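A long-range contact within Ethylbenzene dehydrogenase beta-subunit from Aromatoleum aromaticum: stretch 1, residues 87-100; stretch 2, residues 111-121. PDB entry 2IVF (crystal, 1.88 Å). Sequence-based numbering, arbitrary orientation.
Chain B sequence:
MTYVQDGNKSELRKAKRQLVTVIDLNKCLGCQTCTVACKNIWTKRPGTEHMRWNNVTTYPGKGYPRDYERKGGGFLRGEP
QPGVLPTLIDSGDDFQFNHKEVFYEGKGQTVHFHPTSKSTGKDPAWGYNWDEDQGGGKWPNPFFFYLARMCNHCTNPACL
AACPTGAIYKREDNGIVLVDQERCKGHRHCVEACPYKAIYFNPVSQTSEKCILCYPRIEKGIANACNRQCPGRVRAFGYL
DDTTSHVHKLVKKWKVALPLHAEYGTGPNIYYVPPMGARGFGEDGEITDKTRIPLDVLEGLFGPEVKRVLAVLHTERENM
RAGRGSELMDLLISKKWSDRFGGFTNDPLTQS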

ATOM      1  N   THR B  87     -15.924  14.514 -17.520  1.00 25.59           N
ATOM      2  CA  THR B  87     -14.713  15.124 -18.011  1.00 25.68           C
ATOM      3  C   THR B  87     -13.543  14.208 -17.674  1.00 24.85           C
ATOM      4  O   THR B  87     -13.698  13.204 -16.963  1.00 24.42           O
ATOM      5  CB  THR B  87     -14.508  16.470 -17.331  1.00 25.52           C
ATOM      6  OG1 THR B  87     -14.430  16.215 -15.924  1.00 28.06           O
ATOM      7  CG2 THR B  87     -15.662  17.478 -17.659  1.00 25.35           C
ATOM      8  N   LEU B  88     -12.359  14.541 -18.202  1.00 24.91           N
ATOM      9  CA  LEU B  88     -11.143  13.816 -17.897  1.00 25.27           C
ATOM     10  C   LEU B  88     -10.883  13.821 -16.396  1.00 25.54           C
ATOM     11  O   LEU B  88     -10.510  12.789 -15.798  1.00 23.35           O
ATOM     12  CB  LEU B  88      -9.944  14.450 -18.599  1.00 25.97           C
ATOM     13  CG  LEU B  88      -8.574  13.810 -18.347  1.00 25.85           C
ATOM     14  CD1 LEU B  88      -8.702  12.307 -18.425  1.00 26.66           C
ATOM     15  CD2 LEU B  88      -7.520  14.356 -19.330  1.00 26.13           C
ATOM     16  N   ILE B  89     -11.080  14.997 -15.791  1.00 23.91           N
ATOM     17  CA  ILE B  89     -10.898  15.118 -14.339  1.00 24.58           C
ATOM     18  C   ILE B  89     -11.912  14.268 -13.610  1.00 24.16           C
ATOM     19  O   ILE B  89     -11.529  13.516 -12.715  1.00 24.68           O
ATOM     20  CB  ILE B  89     -10.921  16.587 -13.844  1.00 24.04           C
ATOM     21  CG1 ILE B  89      -9.699  17.324 -14.391  1.00 24.28           C
ATOM     22  CG2 ILE B  89     -10.870  16.696 -12.296  1.00 22.26           C
ATOM     23  CD1 ILE B  89      -9.875  18.808 -14.353  1.00 25.04           C
ATOM     24  N   ASP B  90     -13.184  14.337 -14.006  1.00 24.31           N
ATOM     25  CA  ASP B  90     -14.224  13.489 -13.390  1.00 24.81           C
ATOM     26  C   ASP B  90     -13.794  12.020 -13.444  1.00 24.72           C
ATOM     27  O   ASP B  90     -14.066  11.236 -12.525  1.00 25.67           O
ATOM     28  CB  ASP B  90     -15.571  13.594 -14.115  1.00 24.85           C
ATOM     29  CG  ASP B  90     -16.269  14.913 -13.937  1.00 26.31           C
ATOM     30  OD1 ASP B  90     -16.083  15.577 -12.903  1.00 27.71           O
ATOM     31  OD2 ASP B  90     -17.055  15.273 -14.852  1.00 25.85           O
ATOM     32  N   SER B  91     -13.113  11.651 -14.543  1.00 25.25           N
ATOM     33  CA  SER B  91     -12.730  10.299 -14.818  1.00 25.67           C
ATOM     34  C   SER B  91     -11.398   9.942 -14.191  1.00 25.31           C
ATOM     35  O   SER B  91     -10.791   8.924 -14.519  1.00 25.58           O
ATOM     36  CB  SER B  91     -12.717  10.076 -16.336  1.00 26.74           C
ATOM     37  OG  SER B  91     -13.992  10.426 -16.868  1.00 29.28           O
ATOM     38  N   GLY B  92     -10.918  10.806 -13.309  1.00 24.87           N
ATOM     39  CA  GLY B  92      -9.750  10.489 -12.494  1.00 24.98           C
ATOM     40  C   GLY B  92      -8.448  11.085 -13.003  1.00 24.74           C
ATOM     41  O   GLY B  92      -7.416  10.940 -12.352  1.00 24.84           O
ATOM     42  N   ASP B  93      -8.496  11.719 -14.179  1.00 24.89           N
ATOM     43  CA  ASP B  93      -7.357  12.425 -14.753  1.00 25.14           C
ATOM     44  C   ASP B  93      -6.334  11.364 -15.132  1.00 25.60           C
ATOM     45  O   ASP B  93      -6.647  10.189 -15.145  1.00 24.96           O
ATOM     46  CB  ASP B  93      -6.762  13.422 -13.748  1.00 24.34           C
ATOM     47  CG  ASP B  93      -6.126  14.665 -14.421  1.00 26.46           C
ATOM     48  OD1 ASP B  93      -5.243  14.497 -15.306  1.00 26.52           O
ATOM     49  OD2 ASP B  93      -6.496  15.794 -14.022  1.00 25.71           O
ATOM     50  N   ASP B  94      -5.117  11.804 -15.438  1.00 25.61           N
ATOM     51  CA  ASP B  94      -4.014  10.911 -15.792  1.00 24.85           C
ATOM     52  C   ASP B  94      -2.778  11.720 -15.395  1.00 24.88           C
ATOM     53  O   ASP B  94      -2.087  12.341 -16.232  1.00 24.43           O
ATOM     54  CB  ASP B  94      -4.047  10.561 -17.274  1.00 24.65           C
ATOM     55  CG  ASP B  94      -2.836   9.750 -17.726  1.00 25.92           C
ATOM     56  OD1 ASP B  94      -2.248   9.033 -16.909  1.00 29.34           O
ATOM     57  OD2 ASP B  94      -2.495   9.846 -18.925  1.00 28.35           O
ATOM     58  N   PHE B  95      -2.541  11.761 -14.086  1.00 24.75           N
ATOM     59  CA  PHE B  95      -1.558  12.690 -13.531  1.00 24.93           C
ATOM     60  C   PHE B  95      -0.199  12.473 -14.164  1.00 25.71           C
ATOM     61  O   PHE B  95       0.250  11.340 -14.310  1.00 26.65           O
ATOM     62  CB  PHE B  95      -1.401  12.507 -12.039  1.00 24.37           C
ATOM     63  CG  PHE B  95      -2.564  12.984 -11.214  1.00 23.95           C
ATOM     64  CD1 PHE B  95      -3.613  13.710 -11.753  1.00 24.44           C
ATOM     65  CD2 PHE B  95      -2.588  12.699  -9.853  1.00 23.25           C
ATOM     66  CE1 PHE B  95      -4.652  14.118 -10.975  1.00 23.26           C
ATOM     67  CE2 PHE B  95      -3.648  13.116  -9.084  1.00 24.14           C
ATOM     68  CZ  PHE B  95      -4.654  13.821  -9.649  1.00 24.58           C
ATOM     69  N   GLN B  96       0.434  13.562 -14.551  1.00 26.47           N
ATOM     70  CA  GLN B  96       1.808  13.541 -15.038  1.00 25.87           C
ATOM     71  C   GLN B  96       2.692  13.946 -13.872  1.00 26.13           C
ATOM     72  O   GLN B  96       2.300  14.774 -13.043  1.00 26.03           O
ATOM     73  CB  GLN B  96       1.941  14.527 -16.152  1.00 27.07           C
ATOM     74  CG  GLN B  96       0.830  14.306 -17.251  1.00 26.53           C
ATOM     75  CD  GLN B  96       1.050  12.994 -17.947  1.00 30.59           C
ATOM     76  OE1 GLN B  96       2.108  12.777 -18.544  1.00 33.00           O
ATOM     77  NE2 GLN B  96       0.080  12.086 -17.858  1.00 32.43           N
ATOM     78  N   PHE B  97       3.902  13.413 -13.840  1.00 24.94           N
ATOM     79  CA  PHE B  97       4.824  13.686 -12.740  1.00 23.50           C
ATOM     80  C   PHE B  97       6.102  14.274 -13.265  1.00 23.66           C
ATOM     81  O   PHE B  97       6.333  14.256 -14.455  1.00 24.63           O
ATOM     82  CB  PHE B  97       5.054  12.422 -11.945  1.00 23.39           C
ATOM     83  CG  PHE B  97       3.841  12.007 -11.158  1.00 22.97           C
ATOM     84  CD1 PHE B  97       3.643  12.478  -9.888  1.00 23.30           C
ATOM     85  CD2 PHE B  97       2.870  11.196 -11.715  1.00 23.69           C
ATOM     86  CE1 PHE B  97       2.500  12.140  -9.176  1.00 23.25           C
ATOM     87  CE2 PHE B  97       1.758  10.864 -11.006  1.00 23.24           C
ATOM     88  CZ  PHE B  97       1.572  11.348  -9.725  1.00 24.40           C
ATOM     89  N   ASN B  98       6.936  14.825 -12.385  1.00 21.92           N
ATOM     90  CA  ASN B  98       8.046  15.667 -12.819  1.00 22.17           C
ATOM     91  C   ASN B  98       9.404  15.163 -12.364  1.00 21.94           C
ATOM     92  O   ASN B  98      10.245  15.920 -11.884  1.00 21.43           O
ATOM     93  CB  ASN B  98       7.807  17.101 -12.329  1.00 21.75           C
ATOM     94  CG  ASN B  98       7.740  17.204 -10.840  1.00 21.61           C
ATOM     95  OD1 ASN B  98       7.275  16.281 -10.160  1.00 23.87           O
ATOM     96  ND2 ASN B  98       8.192  18.333 -10.307  1.00 20.52           N
ATOM     97  N   HIS B  99       9.653  13.865 -12.581  1.00 22.11           N
ATOM     98  CA  HIS B  99      10.901  13.249 -12.149  1.00 21.97           C
ATOM     99  C   HIS B  99      12.137  14.002 -12.601  1.00 22.75           C
ATOM    100  O   HIS B  99      12.980  14.359 -11.769  1.00 21.53           O
ATOM    101  CB  HIS B  99      11.029  11.816 -12.673  1.00 22.83           C
ATOM    102  CG  HIS B  99       9.910  10.914 -12.297  1.00 21.39           C
ATOM    103  ND1 HIS B  99       8.703  10.918 -12.962  1.00 22.41           N
ATOM    104  CD2 HIS B  99       9.829   9.939 -11.366  1.00 22.64           C
ATOM    105  CE1 HIS B  99       7.924   9.988 -12.443  1.00 22.67           C
ATOM    106  NE2 HIS B  99       8.581   9.391 -11.463  1.00 22.86           N
ATOM    107  N   LYS B 100      12.247  14.265 -13.925  1.00 22.67           N
ATOM    108  CA  LYS B 100      13.424  14.973 -14.468  1.00 23.45           C
ATOM    109  C   LYS B 100      13.651  16.307 -13.759  1.00 23.26           C
ATOM    110  O   LYS B 100      14.761  16.615 -13.351  1.00 21.97           O
ATOM    111  CB  LYS B 100      13.311  15.236 -15.993  1.00 24.26           C
ATOM    112  CG  LYS B 100      14.638  15.734 -16.642  1.00 25.58           C
ATOM    113  CD  LYS B 100      14.540  15.972 -18.185  1.00 27.36           C
ATOM    114  CE  LYS B 100      15.598  16.902 -18.695  1.00 30.44           C
ATOM    115  NZ  LYS B 100      15.490  17.159 -20.200  1.00 33.45           N
ATOM    116  N   VAL B 111      11.877  22.895  -6.293  1.00 23.73           N
ATOM    117  CA  VAL B 111      10.828  22.146  -6.914  1.00 23.83           C
ATOM    118  C   VAL B 111      10.740  20.850  -6.120  1.00 23.22           C
ATOM    119  O   VAL B 111      11.665  20.484  -5.417  1.00 23.87           O
ATOM    120  CB  VAL B 111      11.132  21.904  -8.408  1.00 23.99           C
ATOM    121  CG1 VAL B 111      11.375  23.266  -9.137  1.00 26.04           C
ATOM    122  CG2 VAL B 111      12.368  20.977  -8.595  1.00 23.27           C
ATOM    123  N   HIS B 112       9.607  20.181  -6.193  1.00 23.82           N
ATOM    124  CA  HIS B 112       9.436  18.901  -5.511  1.00 23.23           C
ATOM    125  C   HIS B 112       8.648  18.043  -6.414  1.00 22.54           C
ATOM    126  O   HIS B 112       8.094  18.516  -7.380  1.00 23.79           O
ATOM    127  CB  HIS B 112       8.706  19.071  -4.153  1.00 23.69           C
ATOM    128  CG  HIS B 112       7.377  19.741  -4.262  1.00 24.66           C
ATOM    129  ND1 HIS B 112       6.178  19.060  -4.132  1.00 27.41           N
ATOM    130  CD2 HIS B 112       7.054  21.034  -4.482  1.00 26.15           C
ATOM    131  CE1 HIS B 112       5.178  19.910  -4.265  1.00 28.40           C
ATOM    132  NE2 HIS B 112       5.684  21.111  -4.497  1.00 28.16           N
ATOM    133  N   PHE B 113       8.609  16.760  -6.099  1.00 22.07           N
ATOM    134  CA  PHE B 113       7.888  15.771  -6.868  1.00 21.91           C
ATOM    135  C   PHE B 113       6.390  15.905  -6.642  1.00 23.25           C
ATOM    136  O   PHE B 113       5.928  15.834  -5.505  1.00 22.74           O
ATOM    137  CB  PHE B 113       8.362  14.353  -6.433  1.00 22.05           C
ATOM    138  CG  PHE B 113       7.848  13.261  -7.314  1.00 21.15           C
ATOM    139  CD1 PHE B 113       8.441  13.029  -8.555  1.00 21.63           C
ATOM    140  CD2 PHE B 113       6.751  12.512  -6.947  1.00 20.16           C
ATOM    141  CE1 PHE B 113       7.972  12.029  -9.359  1.00 22.10           C
ATOM    142  CE2 PHE B 113       6.257  11.516  -7.776  1.00 23.44           C
ATOM    143  CZ  PHE B 113       6.877  11.279  -8.993  1.00 21.53           C
ATOM    144  N   HIS B 114       5.622  16.110  -7.717  1.00 22.92           N
ATOM    145  CA  HIS B 114       4.234  16.349  -7.537  1.00 23.27           C
ATOM    146  C   HIS B 114       3.488  16.103  -8.843  1.00 22.63           C
ATOM    147  O   HIS B 114       4.101  16.071  -9.913  1.00 24.18           O
ATOM    148  CB  HIS B 114       4.068  17.798  -7.074  1.00 23.16           C
ATOM    149  CG  HIS B 114       4.250  18.782  -8.169  1.00 23.92           C
ATOM    150  ND1 HIS B 114       3.289  19.004  -9.137  1.00 24.32           N
ATOM    151  CD2 HIS B 114       5.291  19.588  -8.473  1.00 24.13           C
ATOM    152  CE1 HIS B 114       3.733  19.920  -9.980  1.00 24.18           C
ATOM    153  NE2 HIS B 114       4.945  20.289  -9.601  1.00 25.04           N
ATOM    154  N   PRO B 115       2.179  15.870  -8.755  1.00 22.15           N
ATOM    155  CA  PRO B 115       1.363  15.651  -9.950  1.00 22.56           C
ATOM    156  C   PRO B 115       0.960  16.909 -10.660  1.00 22.17           C
ATOM    157  O   PRO B 115       0.939  17.994 -10.047  1.00 22.44           O
ATOM    158  CB  PRO B 115       0.119  14.957  -9.387  1.00 20.84           C
ATOM    159  CG  PRO B 115      -0.007  15.538  -8.015  1.00 22.23           C
ATOM    160  CD  PRO B 115       1.382  15.712  -7.521  1.00 21.96           C
ATOM    161  N   THR B 116       0.637  16.749 -11.944  1.00 22.36           N
ATOM    162  CA  THR B 116       0.129  17.814 -12.798  1.00 22.59           C
ATOM    163  C   THR B 116      -1.047  17.157 -13.544  1.00 22.79           C
ATOM    164  O   THR B 116      -0.909  16.050 -14.049  1.00 22.30           O
ATOM    165  CB  THR B 116       1.178  18.280 -13.810  1.00 22.88           C
ATOM    166  OG1 THR B 116       2.325  18.791 -13.124  1.00 22.79           O
ATOM    167  CG2 THR B 116       0.639  19.372 -14.759  1.00 22.83           C
ATOM    168  N   SER B 117      -2.186  17.846 -13.607  1.00 22.90           N
ATOM    169  CA  SER B 117      -3.349  17.345 -14.346  1.00 24.72           C
ATOM    170  C   SER B 117      -3.056  17.265 -15.830  1.00 25.13           C
ATOM    171  O   SER B 117      -2.497  18.191 -16.411  1.00 23.97           O
ATOM    172  CB  SER B 117      -4.589  18.237 -14.117  1.00 23.85           C
ATOM    173  OG  SER B 117      -5.615  17.948 -15.078  1.00 25.83           O
ATOM    174  N   LYS B 118      -3.481  16.168 -16.453  1.00 27.06           N
ATOM    175  CA  LYS B 118      -3.380  16.035 -17.885  1.00 27.88           C
ATOM    176  C   LYS B 118      -4.454  16.885 -18.600  1.00 28.79           C
ATOM    177  O   LYS B 118      -4.324  17.198 -19.763  1.00 28.81           O
ATOM    178  CB  LYS B 118      -3.483  14.573 -18.327  1.00 28.35           C
ATOM    179  CG  LYS B 118      -2.824  14.345 -19.693  1.00 30.78           C
ATOM    180  CD  LYS B 118      -2.664  12.868 -20.086  1.00 31.60           C
ATOM    181  CE  LYS B 118      -1.790  12.755 -21.338  1.00 36.31           C
ATOM    182  NZ  LYS B 118      -1.697  11.358 -21.890  1.00 39.53           N
ATOM    183  N   SER B 119      -5.491  17.274 -17.875  1.00 28.10           N
ATOM    184  CA  SER B 119      -6.563  18.081 -18.425  1.00 28.34           C
ATOM    185  C   SER B 119      -6.229  19.569 -18.402  1.00 28.14           C
ATOM    186  O   SER B 119      -6.349  20.230 -19.425  1.00 29.47           O
ATOM    187  CB  SER B 119      -7.857  17.797 -17.647  1.00 27.31           C
ATOM    188  OG  SER B 119      -8.982  18.474 -18.182  1.00 27.18           O
ATOM    189  N   THR B 120      -5.823  20.092 -17.250  1.00 28.86           N
ATOM    190  CA  THR B 120      -5.550  21.516 -17.095  1.00 28.30           C
ATOM    191  C   THR B 120      -4.092  21.903 -17.270  1.00 28.99           C
ATOM    192  O   THR B 120      -3.779  23.097 -17.338  1.00 29.33           O
ATOM    193  CB  THR B 120      -5.903  22.028 -15.706  1.00 28.61           C
ATOM    194  OG1 THR B 120      -5.059  21.388 -14.730  1.00 28.31           O
ATOM    195  CG2 THR B 120      -7.381  21.793 -15.376  1.00 29.43           C
ATOM    196  N   GLY B 121      -3.194  20.930 -17.274  1.00 28.40           N
ATOM    197  CA  GLY B 121      -1.767  21.232 -17.263  1.00 27.85           C
ATOM    198  C   GLY B 121      -1.278  21.872 -15.965  1.00 27.59           C
ATOM    199  O   GLY B 121      -0.136  22.288 -15.891  1.00 26.72           O
TER
HETATM  200  O   HOH W   1     -11.327  17.750 -17.425  1.00 19.95           O

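Two irregular segments of one chain can be held side by side with very little regular sheet, provided that side chains take over the bonding where the backbone ladder stops. These stretches of the ethylbenzene dehydrogenase beta-subunit illustrate the principle: they run antiparallel and bury 839 Å² between them, yet share a single beta bridge. At that bridge Gln96 N donates to Thr116 O at 2.9 Å, and Thr116 N returns the bond to Gln96 O at 2.8 Å. Longer CA-H...O contacts flank the pair, from Phe95 CA to Thr116 O (3.5 Å) and from Pro115 CA to Gln96 O (3.3 Å).

Beyond the bridge, three residues cover the most surface: Phe113, Lys118 and Asn98. Asn98 acts as a surrogate for backbone. With chi1 in the p well, its amide reaches the other stretch, where Asn98 OD1 accepts from His114 N at 3.0 Å and Asn98 ND2 donates to His112 O at 2.9 Å. One carboxamide, carrying both a donor and an acceptor, thus satisfies main-chain groups on both sides of Phe113. Its CG also lies over one face of the His114 ring, a ring whose ND1, on His114, donates to Pro115 O at 2.7 Å.

Phe113 supplies the aromatic counterpart. Its ring and that of Phe97 are nearly parallel, at 12°, but slid apart, with centroids 5.2 Å from each other; Phe97 CD1 approaches Phe113 CE2 to 3.5 Å. Toward His99 the geometry changes to edge-to-face, the edge of Phe113 meeting the imidazole face with planes at 68°. Pro115 adds apolar contacts beside Phe97, Pro115 CB lying 3.6 Å from Phe95 CD2 and 3.7 Å from Phe97 CE1.

At the other end, Lys118 combines main-chain and side-chain bonding. Lys118 N donates to Asp93 OD1 at 2.7 Å, while Ser117 OG donates to Asp93 OD2 at 2.6 Å, so each carboxylate oxygen accepts a bond from the Ser117-Lys118 segment. Asp93 OD1 also accepts from Asp94 N at 2.7 Å, tying the carboxylate to the backbone of the next residue. The extended lysine side chain then runs past Gln96 and Asp94, Lys118 CD 3.6 Å from Gln96 NE2, and ends in a salt bridge from Lys118 NZ to Asp94 OD2; at 3.4 Å the hydrogen bond within it is weak.

Leu88 and Ile89 close this end against Ser119, with Leu88 CD2 and Ile89 CG1 each 3.8 Å from Ser119 CB. A water bonded through its oxygen to Ile89 N (3.2 Å) and Ser119 OG (2.6 Å) bridges the stretches there.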